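Local coordinates for protein acetyltransferase PA1377 (Pseudomonas aeruginosa, PDB 2VI7) that probably acts as an N-acetyltransferase of the GNAT (GCN5-related) family, moving an acetyl group onto an amine, at residues A[59-64]-A[107-112]. Numbering follows the deposited sequence.
Sequences LILVAL and LGELLD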
# COMPACT_ATOMS: atom_id res chain seq x y z
N LEU A 59 2.35 15.51 1.24
CA LEU A 59 3.31 16.53 1.64
C LEU A 59 4.70 15.95 1.48
O LEU A 59 5.03 14.92 2.07
CB LEU A 59 3.10 16.94 3.09
CG LEU A 59 4.27 17.76 3.66
CD1 LEU A 59 4.48 19.04 2.85
CD2 LEU A 59 3.99 18.08 5.13
N ILE A 60 5.51 16.61 0.66
CA ILE A 60 6.88 16.16 0.46
C ILE A 60 7.81 17.28 0.89
O ILE A 60 7.67 18.43 0.46
CB ILE A 60 7.14 15.78 -1.01
CG1 ILE A 60 6.18 14.65 -1.43
CG2 ILE A 60 8.58 15.30 -1.19
CD1 ILE A 60 6.15 14.43 -2.90
N LEU A 61 8.75 16.94 1.76
CA LEU A 61 9.72 17.91 2.26
C LEU A 61 11.13 17.54 1.83
O LEU A 61 11.45 16.37 1.60
CB LEU A 61 9.68 17.98 3.78
CG LEU A 61 8.44 18.54 4.48
CD1 LEU A 61 8.65 18.42 5.98
CD2 LEU A 61 8.21 19.99 4.07
N VAL A 62 11.97 18.56 1.72
CA VAL A 62 13.36 18.37 1.38
C VAL A 62 14.12 19.12 2.44
O VAL A 62 13.71 20.20 2.84
CB VAL A 62 13.70 18.97 0.00
CG1 VAL A 62 13.24 18.03 -1.09
CG2 VAL A 62 13.04 20.33 -0.16
N ALA A 63 15.20 18.52 2.92
CA ALA A 63 16.04 19.14 3.93
C ALA A 63 17.17 19.77 3.15
O ALA A 63 17.79 19.11 2.33
CB ALA A 63 16.57 18.10 4.88
N LEU A 64 17.43 21.05 3.41
CA LEU A 64 18.48 21.78 2.70
C LEU A 64 19.57 22.34 3.60
O LEU A 64 19.33 22.76 4.73
CB LEU A 64 17.85 22.95 1.93
CG LEU A 64 16.72 22.66 0.96
CD1 LEU A 64 16.03 23.95 0.59
CD2 LEU A 64 17.28 22.00 -0.27
N LEU A 107 11.38 14.04 10.02
CA LEU A 107 10.30 13.25 10.61
C LEU A 107 9.49 14.02 11.64
O LEU A 107 8.26 14.00 11.61
CB LEU A 107 10.86 11.95 11.23
CG LEU A 107 9.83 10.95 11.77
CD1 LEU A 107 8.82 10.62 10.67
CD2 LEU A 107 10.51 9.69 12.28
N GLY A 108 10.18 14.70 12.55
CA GLY A 108 9.49 15.47 13.56
C GLY A 108 8.53 16.45 12.93
O GLY A 108 7.42 16.67 13.42
N GLU A 109 8.94 17.04 11.81
CA GLU A 109 8.13 18.03 11.12
C GLU A 109 6.94 17.41 10.37
O GLU A 109 5.88 18.03 10.30
CB GLU A 109 8.99 18.83 10.15
CG GLU A 109 8.33 20.08 9.61
CD GLU A 109 8.51 21.28 10.53
OE1 GLU A 109 9.01 21.09 11.66
OE2 GLU A 109 8.16 22.40 10.11
N LEU A 110 7.11 16.22 9.80
CA LEU A 110 6.01 15.57 9.10
C LEU A 110 4.95 15.16 10.13
O LEU A 110 3.75 15.19 9.84
CB LEU A 110 6.48 14.31 8.37
CG LEU A 110 7.37 14.40 7.13
CD1 LEU A 110 7.62 13.01 6.60
CD2 LEU A 110 6.69 15.24 6.06
N LEU A 111 5.41 14.77 11.32
CA LEU A 111 4.52 14.35 12.39
C LEU A 111 3.77 15.53 12.99
O LEU A 111 2.68 15.36 13.53
CB LEU A 111 5.32 13.62 13.47
CG LEU A 111 5.93 12.30 12.99
CD1 LEU A 111 6.69 11.63 14.11
CD2 LEU A 111 4.82 11.41 12.47
N ASP A 112 4.37 16.72 12.91
CA ASP A 112 3.73 17.93 13.41
C ASP A 112 2.54 18.20 12.48
O ASP A 112 1.44 18.54 12.94
CB ASP A 112 4.70 19.12 13.35
CG ASP A 112 4.02 20.45 13.72
OD1 ASP A 112 4.20 21.46 12.99
OD2 ASP A 112 3.30 20.49 14.74
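A single methyl, CD2 of Leu-110, reaches the strand and meets two leucines at once. It lies 3.7 Å from CD1 of Leu-61 and 4.0 Å from CD2 of Leu-59, so branches two positions apart on one face of the strand both rest against one methyl of the helix. The CA–CB bond of Leu-110 does not itself aim at the strand; its branches swing across because CG sits opposite the carbonyl carbon (chi1 -70°), with chi2 extended. The side chain of Leu-61 runs past Leu-110 in the opposite direction, whereas Leu-59 turns CG opposite the backbone N (chi1 167°) and meets Leu-110 at a slant. Helix 102-117 joins the parallel strands 86-95 and 122-128 in a beta-alpha-beta crossover and in doing so covers this face of the mixed GNAT sheet; segments 59-64 and 107-112 run roughly antiparallel (153°), their axes approaching to 10.0 Å. Leu-110 also rests on Ala-73 and Leu-75 of the adjoining strand 68-77, while Leu-106 and Ile-113 of the helix extend the apolar layer to Leu-61 and Leu-59. At the margin, Glu-109 contributes only its aliphatic part: CG touches CD1 of Leu-61 at 4.0 Å, the two side chains crossing almost perpendicularly. The bend at chi2 turns its carboxylate away from that methyl, and the same side chain touches Leu-10 of strand 8-12.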